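Local coordinates for protein chitinase A (Cycas revoluta, PDB 4R5E) that probably hydrolyses chitin, as a plant class V chitinase of glycoside hydrolase family 18, and holds an allosamidin-type ligand here, at residues 119-124 / 165-170; 156-161 / 185-190; 241-246 / 266-271. All coordinates share one frame; numbering follows the deposited sequence.

Contact 1: residues 119-124 / 165-170; sequences YEYPEP and KLFPWE. With AMI (allosamizoline), chain E.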
loop_
_atom_site.group_PDB
_atom_site.type_symbol
_atom_site.label_atom_id
_atom_site.label_comp_id
_atom_site.label_asym_id
_atom_site.label_seq_id
_atom_site.Cartn_x
_atom_site.Cartn_y
_atom_site.Cartn_z
ATOM N N TYR A 119 9.281 2.805 -1.817
ATOM C CA TYR A 119 10.097 3.481 -2.813
ATOM C C TYR A 119 9.407 3.300 -4.161
ATOM O O TYR A 119 9.368 2.195 -4.701
ATOM C CB TYR A 119 11.495 2.854 -2.829
ATOM C CG TYR A 119 12.467 3.360 -3.881
ATOM C CD1 TYR A 119 12.283 4.580 -4.530
ATOM C CD2 TYR A 119 13.609 2.624 -4.190
ATOM C CE1 TYR A 119 13.193 5.031 -5.473
ATOM C CE2 TYR A 119 14.525 3.067 -5.124
ATOM C CZ TYR A 119 14.312 4.268 -5.769
ATOM O OH TYR A 119 15.220 4.716 -6.700
ATOM N N GLU A 120 8.856 4.389 -4.688
ATOM C CA GLU A 120 8.037 4.340 -5.899
ATOM C C GLU A 120 8.664 5.207 -6.998
ATOM O O GLU A 120 8.368 6.398 -7.077
ATOM C CB GLU A 120 6.612 4.794 -5.560
ATOM C CG GLU A 120 5.998 3.983 -4.423
ATOM C CD GLU A 120 4.579 4.382 -4.063
ATOM O OE1 GLU A 120 3.872 4.940 -4.930
ATOM O OE2 GLU A 120 4.163 4.124 -2.912
ATOM N N TYR A 121 9.538 4.657 -7.849
ATOM C CA TYR A 121 9.902 3.235 -7.923
ATOM C C TYR A 121 11.375 3.095 -8.232
ATOM O O TYR A 121 11.996 4.041 -8.722
ATOM C CB TYR A 121 9.120 2.546 -9.043
ATOM C CG TYR A 121 7.649 2.751 -8.923
ATOM C CD1 TYR A 121 6.873 1.908 -8.140
ATOM C CD2 TYR A 121 7.034 3.818 -9.561
ATOM C CE1 TYR A 121 5.512 2.112 -8.008
ATOM C CE2 TYR A 121 5.681 4.028 -9.441
ATOM C CZ TYR A 121 4.927 3.176 -8.665
ATOM O OH TYR A 121 3.581 3.408 -8.563
ATOM N N PRO A 122 11.943 1.905 -7.972
ATOM C CA PRO A 122 13.340 1.630 -8.305
ATOM C C PRO A 122 13.540 1.386 -9.801
ATOM O O PRO A 122 13.829 0.269 -10.228
ATOM C CB PRO A 122 13.653 0.379 -7.476
ATOM C CG PRO A 122 12.334 -0.310 -7.355
ATOM C CD PRO A 122 11.346 0.807 -7.193
ATOM N N GLU A 123 13.387 2.452 -10.573
ATOM C CA GLU A 123 13.632 2.437 -12.008
ATOM C C GLU A 123 14.204 3.805 -12.385
ATOM O O GLU A 123 13.900 4.799 -11.724
ATOM C CB GLU A 123 12.343 2.112 -12.781
ATOM C CG GLU A 123 11.178 3.072 -12.556
ATOM C CD GLU A 123 11.247 4.332 -13.399
ATOM O OE1 GLU A 123 11.972 4.349 -14.414
ATOM O OE2 GLU A 123 10.567 5.314 -13.045
ATOM N N PRO A 124 15.022 3.878 -13.453
ATOM C CA PRO A 124 15.421 2.842 -14.409
ATOM C C PRO A 124 16.436 1.843 -13.845
ATOM O O PRO A 124 16.594 1.756 -12.626
ATOM C CB PRO A 124 15.996 3.656 -15.575
ATOM C CG PRO A 124 16.501 4.895 -14.939
ATOM C CD PRO A 124 15.518 5.208 -13.856
ATOM N N LYS A 165 7.198 -5.937 -13.985
ATOM C CA LYS A 165 8.010 -5.181 -14.929
ATOM C C LYS A 165 7.800 -3.695 -14.699
ATOM O O LYS A 165 6.674 -3.245 -14.528
ATOM C CB LYS A 165 7.601 -5.496 -16.373
ATOM C CG LYS A 165 7.594 -6.963 -16.745
ATOM C CD LYS A 165 8.992 -7.528 -16.885
ATOM C CE LYS A 165 8.926 -8.959 -17.391
ATOM N NZ LYS A 165 10.259 -9.613 -17.410
ATOM N N LEU A 166 8.891 -2.941 -14.703
ATOM C CA LEU A 166 8.840 -1.487 -14.660
ATOM C C LEU A 166 9.325 -0.972 -16.018
ATOM O O LEU A 166 10.528 -0.884 -16.238
ATOM C CB LEU A 166 9.735 -0.960 -13.537
ATOM C CG LEU A 166 9.314 -1.363 -12.118
ATOM C CD1 LEU A 166 10.434 -1.114 -11.117
ATOM C CD2 LEU A 166 8.054 -0.619 -11.693
ATOM N N PHE A 167 8.429 -0.670 -16.961
ATOM C CA PHE A 167 6.981 -0.834 -16.856
ATOM C C PHE A 167 6.501 -1.802 -17.949
ATOM O O PHE A 167 7.213 -2.035 -18.931
ATOM C CB PHE A 167 6.328 0.542 -16.962
ATOM C CG PHE A 167 6.713 1.467 -15.837
ATOM C CD1 PHE A 167 6.071 1.387 -14.610
ATOM C CD2 PHE A 167 7.745 2.386 -15.986
ATOM C CE1 PHE A 167 6.428 2.217 -13.558
ATOM C CE2 PHE A 167 8.108 3.219 -14.937
ATOM C CZ PHE A 167 7.450 3.137 -13.723
ATOM N N PRO A 168 5.302 -2.389 -17.786
ATOM C CA PRO A 168 4.914 -3.457 -18.723
ATOM C C PRO A 168 4.832 -3.024 -20.197
ATOM O O PRO A 168 5.105 -3.830 -21.082
ATOM C CB PRO A 168 3.550 -3.931 -18.193
ATOM C CG PRO A 168 3.103 -2.909 -17.206
ATOM C CD PRO A 168 4.310 -2.183 -16.717
ATOM N N TRP A 169 4.488 -1.762 -20.440
ATOM C CA TRP A 169 4.417 -1.205 -21.801
ATOM C C TRP A 169 5.794 -0.783 -22.349
ATOM O O TRP A 169 5.969 -0.634 -23.562
ATOM C CB TRP A 169 3.446 -0.014 -21.834
ATOM C CG TRP A 169 3.875 1.182 -21.005
ATOM C CD1 TRP A 169 4.668 2.217 -21.412
ATOM C CD2 TRP A 169 3.528 1.458 -19.639
ATOM N NE1 TRP A 169 4.840 3.115 -20.388
ATOM C CE2 TRP A 169 4.153 2.674 -19.287
ATOM C CE3 TRP A 169 2.757 0.793 -18.677
ATOM C CZ2 TRP A 169 4.028 3.242 -18.013
ATOM C CZ3 TRP A 169 2.633 1.356 -17.411
ATOM C CH2 TRP A 169 3.266 2.570 -17.091
ATOM N N GLU A 170 6.756 -0.582 -21.452
ATOM C CA GLU A 170 8.105 -0.152 -21.817
ATOM C C GLU A 170 9.067 -0.570 -20.704
ATOM O O GLU A 170 9.247 0.151 -19.723
ATOM C CB GLU A 170 8.129 1.362 -22.011
ATOM C CG GLU A 170 9.435 1.916 -22.549
ATOM C CD GLU A 170 9.410 3.425 -22.644
ATOM O OE1 GLU A 170 9.544 3.959 -23.768
ATOM O OE2 GLU A 170 9.241 4.076 -21.590
HETATM C C1 AMI E . 0.441 4.433 -1.794
HETATM C C2 AMI E . 1.670 5.139 -1.228
HETATM C C3 AMI E . 1.158 6.338 -0.442
HETATM C C4 AMI E . -0.144 6.685 -1.180
HETATM C C5 AMI E . -0.752 5.314 -1.462
HETATM C C6 AMI E . -1.885 5.229 -2.488
HETATM C C7 AMI E . 1.504 3.090 -0.322
HETATM C C8 AMI E . 2.919 1.779 1.169
HETATM C C9 AMI E . 0.802 0.848 0.318
HETATM N N2 AMI E . 2.237 4.116 -0.353
HETATM N N7 AMI E . 1.729 1.977 0.352
HETATM O O3 AMI E . 2.127 7.394 -0.401
HETATM O O4 AMI E . -1.020 7.503 -0.402
HETATM O O6 AMI E . -1.478 5.709 -3.766
HETATM O O7 AMI E . 0.307 3.200 -1.103
#

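Contact 2: residues 156-161 / 185-190; sequences LTEAVY and DWVNVM. With AMI (allosamizoline), chain E.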
loop_
_atom_site.group_PDB
_atom_site.type_symbol
_atom_site.label_atom_id
_atom_site.label_comp_id
_atom_site.label_asym_id
_atom_site.label_seq_id
_atom_site.Cartn_x
_atom_site.Cartn_y
_atom_site.Cartn_z
ATOM N N LEU A 156 10.923 -7.704 7.204
ATOM C CA LEU A 156 11.279 -6.757 6.151
ATOM C C LEU A 156 10.339 -6.928 4.979
ATOM O O LEU A 156 10.223 -8.020 4.413
ATOM C CB LEU A 156 12.728 -6.940 5.700
ATOM C CG LEU A 156 13.207 -5.955 4.629
ATOM C CD1 LEU A 156 13.159 -4.519 5.129
ATOM C CD2 LEU A 156 14.612 -6.314 4.167
ATOM N N THR A 157 9.644 -5.848 4.632
ATOM C CA THR A 157 8.764 -5.852 3.466
ATOM C C THR A 157 9.040 -4.629 2.608
ATOM O O THR A 157 9.806 -3.736 2.999
ATOM C CB THR A 157 7.270 -5.902 3.867
ATOM O OG1 THR A 157 6.883 -4.690 4.539
ATOM C CG2 THR A 157 7.011 -7.065 4.784
ATOM N N GLU A 158 8.442 -4.605 1.425
ATOM C CA GLU A 158 8.481 -3.420 0.591
ATOM C C GLU A 158 7.220 -3.316 -0.248
ATOM O O GLU A 158 6.572 -4.316 -0.571
ATOM C CB GLU A 158 9.728 -3.400 -0.304
ATOM C CG GLU A 158 9.626 -4.286 -1.538
ATOM C CD GLU A 158 10.899 -4.341 -2.357
ATOM O OE1 GLU A 158 10.787 -4.588 -3.578
ATOM O OE2 GLU A 158 11.999 -4.164 -1.790
ATOM N N ALA A 159 6.880 -2.080 -0.576
ATOM C CA ALA A 159 5.857 -1.799 -1.552
ATOM C C ALA A 159 6.392 -2.061 -2.953
ATOM O O ALA A 159 7.532 -1.708 -3.264
ATOM C CB ALA A 159 5.409 -0.352 -1.426
ATOM N N VAL A 160 5.559 -2.671 -3.795
ATOM C CA VAL A 160 5.884 -2.848 -5.204
ATOM C C VAL A 160 4.759 -2.351 -6.110
ATOM O O VAL A 160 3.576 -2.346 -5.741
ATOM C CB VAL A 160 6.254 -4.313 -5.568
ATOM C CG1 VAL A 160 7.493 -4.772 -4.803
ATOM C CG2 VAL A 160 5.091 -5.272 -5.347
ATOM N N TYR A 161 5.167 -1.920 -7.298
ATOM C CA TYR A 161 4.267 -1.635 -8.409
ATOM C C TYR A 161 3.346 -2.834 -8.653
ATOM O O TYR A 161 3.675 -3.968 -8.293
ATOM C CB TYR A 161 5.116 -1.325 -9.646
ATOM C CG TYR A 161 4.366 -0.757 -10.821
ATOM C CD1 TYR A 161 3.630 0.409 -10.696
ATOM C CD2 TYR A 161 4.414 -1.374 -12.064
ATOM C CE1 TYR A 161 2.940 0.935 -11.775
ATOM C CE2 TYR A 161 3.735 -0.854 -13.148
ATOM C CZ TYR A 161 3.002 0.301 -12.997
ATOM O OH TYR A 161 2.323 0.829 -14.068
ATOM N N ASP A 185 10.180 -10.763 3.776
ATOM C CA ASP A 185 9.107 -11.628 4.245
ATOM C C ASP A 185 7.918 -11.622 3.297
ATOM O O ASP A 185 7.288 -12.657 3.099
ATOM C CB ASP A 185 8.719 -11.232 5.657
ATOM C CG ASP A 185 9.838 -11.480 6.616
ATOM O OD1 ASP A 185 10.040 -12.659 6.980
ATOM O OD2 ASP A 185 10.548 -10.524 6.967
ATOM N N TRP A 186 7.625 -10.465 2.708
ATOM C CA TRP A 186 6.646 -10.360 1.626
ATOM C C TRP A 186 6.740 -9.000 0.977
ATOM O O TRP A 186 7.455 -8.127 1.465
ATOM C CB TRP A 186 5.215 -10.614 2.119
ATOM C CG TRP A 186 4.613 -9.573 3.031
ATOM C CD1 TRP A 186 3.940 -8.440 2.660
ATOM C CD2 TRP A 186 4.567 -9.613 4.462
ATOM N NE1 TRP A 186 3.507 -7.759 3.774
ATOM C CE2 TRP A 186 3.865 -8.463 4.893
ATOM C CE3 TRP A 186 5.049 -10.504 5.421
ATOM C CZ2 TRP A 186 3.655 -8.182 6.247
ATOM C CZ3 TRP A 186 4.838 -10.223 6.759
ATOM C CH2 TRP A 186 4.146 -9.071 7.161
ATOM N N VAL A 187 6.011 -8.831 -0.123
ATOM C CA VAL A 187 5.859 -7.536 -0.762
ATOM C C VAL A 187 4.385 -7.147 -0.796
ATOM O O VAL A 187 3.500 -7.996 -0.907
ATOM C CB VAL A 187 6.463 -7.491 -2.181
ATOM C CG1 VAL A 187 7.956 -7.749 -2.102
ATOM C CG2 VAL A 187 5.790 -8.484 -3.124
ATOM N N ASN A 188 4.154 -5.849 -0.679
ATOM C CA ASN A 188 2.828 -5.270 -0.715
ATOM C C ASN A 188 2.581 -4.737 -2.120
ATOM O O ASN A 188 3.150 -3.723 -2.522
ATOM C CB ASN A 188 2.730 -4.181 0.351
ATOM C CG ASN A 188 2.846 -4.741 1.753
ATOM O OD1 ASN A 188 2.187 -5.721 2.095
ATOM N ND2 ASN A 188 3.688 -4.127 2.570
ATOM N N VAL A 189 1.759 -5.467 -2.871
ATOM C CA VAL A 189 1.511 -5.184 -4.287
ATOM C C VAL A 189 0.448 -4.096 -4.403
ATOM O O VAL A 189 -0.695 -4.308 -3.996
ATOM C CB VAL A 189 1.037 -6.451 -5.041
ATOM C CG1 VAL A 189 0.811 -6.154 -6.520
ATOM C CG2 VAL A 189 2.042 -7.587 -4.871
ATOM N N MET A 190 0.829 -2.950 -4.967
ATOM C CA MET A 190 -0.057 -1.790 -5.034
ATOM C C MET A 190 -0.937 -1.920 -6.267
ATOM O O MET A 190 -0.740 -1.245 -7.283
ATOM C CB MET A 190 0.748 -0.489 -5.007
ATOM C CG MET A 190 1.391 -0.262 -3.639
ATOM S SD MET A 190 2.348 1.246 -3.453
ATOM C CE MET A 190 3.674 0.921 -4.604
HETATM C C1 AMI E . 0.441 4.433 -1.794
HETATM C C2 AMI E . 1.670 5.139 -1.228
HETATM C C3 AMI E . 1.158 6.338 -0.442
HETATM C C4 AMI E . -0.144 6.685 -1.180
HETATM C C5 AMI E . -0.752 5.314 -1.462
HETATM C C6 AMI E . -1.885 5.229 -2.488
HETATM C C7 AMI E . 1.504 3.090 -0.322
HETATM C C8 AMI E . 2.919 1.779 1.169
HETATM C C9 AMI E . 0.802 0.848 0.318
HETATM N N2 AMI E . 2.237 4.116 -0.353
HETATM N N7 AMI E . 1.729 1.977 0.352
HETATM O O3 AMI E . 2.127 7.394 -0.401
HETATM O O4 AMI E . -1.020 7.503 -0.402
HETATM O O6 AMI E . -1.478 5.709 -3.766
HETATM O O7 AMI E . 0.307 3.200 -1.103
#

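Contact 3: residues 241-246 / 266-271; sequences FGRSWL and DGALSF. With NAA (2-acetamido-2-deoxy-beta-D-allopyranose), chain B.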
loop_
_atom_site.group_PDB
_atom_site.type_symbol
_atom_site.label_atom_id
_atom_site.label_comp_id
_atom_site.label_asym_id
_atom_site.label_seq_id
_atom_site.Cartn_x
_atom_site.Cartn_y
_atom_site.Cartn_z
ATOM N N PHE A 241 -9.936 4.068 -0.544
ATOM C CA PHE A 241 -10.332 5.329 -1.144
ATOM C C PHE A 241 -10.715 5.057 -2.587
ATOM O O PHE A 241 -10.353 4.020 -3.158
ATOM C CB PHE A 241 -9.182 6.342 -1.102
ATOM C CG PHE A 241 -8.009 5.944 -1.941
ATOM C CD1 PHE A 241 -7.045 5.084 -1.438
ATOM C CD2 PHE A 241 -7.894 6.381 -3.253
ATOM C CE1 PHE A 241 -5.975 4.684 -2.217
ATOM C CE2 PHE A 241 -6.820 5.988 -4.038
ATOM C CZ PHE A 241 -5.865 5.130 -3.517
ATOM N N GLY A 242 -11.447 5.996 -3.167
ATOM C CA GLY A 242 -11.802 5.947 -4.577
ATOM C C GLY A 242 -11.173 7.098 -5.320
ATOM O O GLY A 242 -10.727 8.071 -4.707
ATOM N N ARG A 243 -11.137 6.984 -6.644
ATOM C CA ARG A 243 -10.696 8.072 -7.504
ATOM C C ARG A 243 -11.933 8.704 -8.119
ATOM O O ARG A 243 -12.831 7.997 -8.581
ATOM C CB ARG A 243 -9.748 7.561 -8.588
ATOM C CG ARG A 243 -8.412 7.076 -8.057
ATOM C CD ARG A 243 -7.487 8.239 -7.788
ATOM N NE ARG A 243 -6.287 7.833 -7.064
ATOM C CZ ARG A 243 -5.499 8.669 -6.396
ATOM N NH1 ARG A 243 -5.770 9.969 -6.357
ATOM N NH2 ARG A 243 -4.431 8.198 -5.766
ATOM N N SER A 244 -11.986 10.032 -8.105
ATOM C CA SER A 244 -13.175 10.754 -8.530
ATOM C C SER A 244 -12.914 11.656 -9.722
ATOM O O SER A 244 -11.810 12.200 -9.890
ATOM C CB SER A 244 -13.709 11.596 -7.378
ATOM O OG SER A 244 -12.766 12.583 -7.019
ATOM N N TRP A 245 -13.967 11.836 -10.514
ATOM C CA TRP A 245 -13.959 12.677 -11.700
ATOM C C TRP A 245 -15.149 13.634 -11.668
ATOM O O TRP A 245 -16.163 13.376 -11.008
ATOM C CB TRP A 245 -14.146 11.816 -12.944
ATOM C CG TRP A 245 -12.992 10.989 -13.429
ATOM C CD1 TRP A 245 -12.159 11.299 -14.459
ATOM C CD2 TRP A 245 -12.602 9.677 -12.984
ATOM N NE1 TRP A 245 -11.263 10.287 -14.670
ATOM C CE2 TRP A 245 -11.505 9.280 -13.776
ATOM C CE3 TRP A 245 -13.056 8.813 -11.982
ATOM C CZ2 TRP A 245 -10.866 8.048 -13.611
ATOM C CZ3 TRP A 245 -12.411 7.590 -11.813
ATOM C CH2 TRP A 245 -11.326 7.222 -12.621
ATOM N N LEU A 246 -15.032 14.721 -12.420
ATOM C CA LEU A 246 -16.181 15.540 -12.772
ATOM C C LEU A 246 -16.631 15.113 -14.166
ATOM O O LEU A 246 -15.815 15.035 -15.090
ATOM C CB LEU A 246 -15.818 17.021 -12.754
ATOM C CG LEU A 246 -15.393 17.556 -11.389
ATOM C CD1 LEU A 246 -14.849 18.968 -11.540
ATOM C CD2 LEU A 246 -16.545 17.515 -10.396
ATOM N N ASP A 266 -9.791 16.751 -4.645
ATOM C CA ASP A 266 -8.664 16.733 -5.566
ATOM C C ASP A 266 -8.429 15.328 -6.149
ATOM O O ASP A 266 -7.295 14.860 -6.252
ATOM C CB ASP A 266 -7.397 17.251 -4.875
ATOM C CG ASP A 266 -6.293 17.609 -5.864
ATOM O OD1 ASP A 266 -6.602 17.869 -7.051
ATOM O OD2 ASP A 266 -5.114 17.626 -5.453
ATOM N N GLY A 267 -9.517 14.657 -6.515
ATOM C CA GLY A 267 -9.434 13.368 -7.201
ATOM C C GLY A 267 -9.470 12.117 -6.343
ATOM O O GLY A 267 -9.495 11.017 -6.887
ATOM N N ALA A 268 -9.474 12.263 -5.019
ATOM C CA ALA A 268 -9.494 11.107 -4.112
ATOM C C ALA A 268 -10.524 11.298 -3.009
ATOM O O ALA A 268 -10.623 12.378 -2.422
ATOM C CB ALA A 268 -8.116 10.875 -3.515
ATOM N N LEU A 269 -11.282 10.243 -2.728
ATOM C CA LEU A 269 -12.354 10.288 -1.739
ATOM C C LEU A 269 -12.307 9.031 -0.875
ATOM O O LEU A 269 -12.257 7.922 -1.403
ATOM C CB LEU A 269 -13.702 10.396 -2.456
ATOM C CG LEU A 269 -14.870 11.022 -1.707
ATOM C CD1 LEU A 269 -14.547 12.439 -1.251
ATOM C CD2 LEU A 269 -16.096 11.014 -2.608
ATOM N N SER A 270 -12.309 9.195 0.445
ATOM C CA SER A 270 -12.239 8.049 1.346
ATOM C C SER A 270 -13.500 7.208 1.224
ATOM O O SER A 270 -14.570 7.727 0.899
ATOM C CB SER A 270 -12.085 8.516 2.790
ATOM O OG SER A 270 -13.268 9.152 3.240
ATOM N N PHE A 271 -13.386 5.911 1.499
ATOM C CA PHE A 271 -14.563 5.050 1.529
ATOM C C PHE A 271 -15.660 5.617 2.436
ATOM O O PHE A 271 -16.823 5.609 2.065
ATOM C CB PHE A 271 -14.202 3.631 1.964
ATOM C CG PHE A 271 -15.366 2.683 1.932
ATOM C CD1 PHE A 271 -15.867 2.228 0.716
ATOM C CD2 PHE A 271 -15.971 2.249 3.106
ATOM C CE1 PHE A 271 -16.953 1.369 0.674
ATOM C CE2 PHE A 271 -17.052 1.385 3.069
ATOM C CZ PHE A 271 -17.534 0.939 1.853
HETATM C C1 NAA B . -0.862 8.920 -0.328
HETATM C C2 NAA B . -2.136 9.596 0.156
HETATM C C3 NAA B . -1.872 11.071 0.442
HETATM C C4 NAA B . -0.649 11.279 1.335
HETATM C C5 NAA B . 0.532 10.481 0.802
HETATM C C6 NAA B . 1.762 10.576 1.710
HETATM C C7 NAA B . -4.257 8.651 -0.671
HETATM C C8 NAA B . -5.251 8.625 -1.798
HETATM N N2 NAA B . -3.195 9.445 -0.837
HETATM O O3 NAA B . -1.680 11.752 -0.809
HETATM O O4 NAA B . -0.264 12.664 1.348
HETATM O O5 NAA B . 0.147 9.113 0.665
HETATM O O6 NAA B . 2.813 9.745 1.199
HETATM O O7 NAA B . -4.442 7.978 0.332
HETATM O O HOH W 1 -9.246 10.847 -9.711
#

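Contact 1: residues 119-124 / 165-170
Glu123 and Phe167 meet across a van der Waals contact between two loops: Glu123 CD lies 3.7 Å from Phe167 CE2, with Glu123 CG 3.9 Å from Phe167 CZ. The side chains cross at nearly a right angle, and the carboxylate plane stands 63° from the ring. Glu123 bends at chi2 (82°), which folds its carboxylate back beside the ring's outer atoms.

The apolar contacts centre on Leu166. Its CB approaches Glu123 CB at 4.1 Å, while its two methyls part: Leu166 CD1 reaches Pro122 CG at 4.3 Å, and Leu166 CD2 reaches Tyr121 CB, also at 4.3 Å. In the aromatic pair, Tyr121 CD2 lies at the edge of the Phe167 ring, near its plane, 4.2 Å from Phe167 CZ.

Within each segment, backbone bonds shape the turns. Pro122 centres an inverse gamma turn closed by a weak bond from Glu123 N to Tyr121 O, and Phe167 to Glu170 form a type I turn. Cis peptides precede Tyr121 and Phe167, both of which touch across the contact.

Residues 119-124 carry the end of the family 18 DxDxE motif, and Glu120 OE2 comes within 3.2 Å of allosamizoline C2. This loop joins strand 114-119 to helix 125-149, whose Met128 touches Pro122 and Leu166; Tyr161 of strand 155-161 packs edge-to-face with both Tyr121 and Phe167.

Contact 2: residues 156-161 / 185-190
Thr157 lays its CG2 methyl over one face of the Trp186 indole, a CH-pi contact 3.5 Å from that methyl to the centroid of the five-membered ring and 15° off the ring normal. The two side chains run side by side, and Thr157 CA-H also approaches Trp186 O. That carbonyl and Trp186 N are buried without a hydrogen-bonding partner. The indole is held by its own strand: Trp186 NE1 donates to Asn188 OD1 at 3.0 Å, a bent bond in which the oxygen sits in the ring plane while the donor stands above the amide carbonyl plane.

Beyond this pair the backbones are joined as parallel strands, their axes 28° apart. Both backbone polar atoms of Asn188 are used: Asn188 N gives to Glu158 O at 2.9 Å, and Asn188 O receives Val160 N, also at 2.9 Å; Met190 N then binds Val160 O. At the other end Asp185 clasps Leu156 twice: its N donates to Leu156 O at 2.8 Å, and its OD2 takes Leu156 N at 2.9 Å through the anti lone pair.

Ala159 CB packs against Met190 CE at 3.8 Å, and Met190 SD lies 3.7 Å from allosamizoline O7, so this end of the pair lines the allosamizoline site. On the other face Val160 nests between Val187 and Val189.

Asp116 and the hydroxyl of Tyr32 bond Thr157 OG1, and Tyr32 also takes Asn188 ND2. The pair belongs to the TIM barrel wall, between strand 114-119 and strand 234-247, with helix 125-149 packing outside on Leu156 and Glu158.

Contact 3: residues 241-246 / 266-271
Arg243 and Gly267 meet where strands 241-246 and 268-270 pair antiparallel. Strand 234-247 belongs to the TIM barrel, and its outer part pairs with strand 262-270, consistent with the alpha+beta insertion of family 18. Gly242 and Leu269 are the hydrogen-bonded pair: Gly242 N reaches Leu269 O at 2.7 Å, and Leu269 N returns to Gly242 O at 3.0 Å. Phe241 with Ser270 and Arg243 with Ala268 are non-hydrogen-bonded pairs.

From CB, the Arg243 chain first passes beside the carbonyl of Gly267. A bend at chi2 (-80°) brings Arg243 CD to 3.5 Å from Gly267 O. NE then forms a salt bridge with Asp193, fixing the direction of the guanidinium. At the tip the branches separate: Arg243 NH1 lies 3.8 Å from Ala268 CB, and Arg243 NH2 is 4.1 Å from the acetamido methyl C8 of the bound N-acetylallosamine. That methyl sits over the centre of one face of the Phe241 ring, with C8 3.8 Å from Phe241 CD2, so the phenyl face receives the acetamido methyl, with Arg243 NH2 near it. Phe241 CD2 in turn lies above one face of the guanidinium, toward its rim.

Gly267, with phi at 93°, takes a backbone shape in which a CB would press on the preceding carbonyl. Gly267 O accepts twice: Ser244 N donates to it at 2.9 Å from 57° out of the carbonyl plane, and a water donates to Gly267 O at 2.8 Å while also bridging to Ser244 O.

Overall arrangement
Contacts 2 and 3 are both buried, and contact 1 partly so. Contact 2, built of barrel strands, is the most deeply set, about 8 Å from the chain centre; contacts 1 and 3 lie about 16 and 17 Å out. Contacts 1 and 2 touch directly, through Tyr161 and through Glu120 beside Met190, and both reach allosamizoline. Strands 186-190 and 234-247 are neighbours, linking contact 2 to contact 3, which holds the acetamido methyl of the adjoining N-acetylallosamine, with Phe241 also about 4 Å from allosamizoline. The chemistry follows place: parallel backbone bonds in contact 2, antiparallel bonds with a bridging water in contact 3, side-chain packing between loops in contact 1.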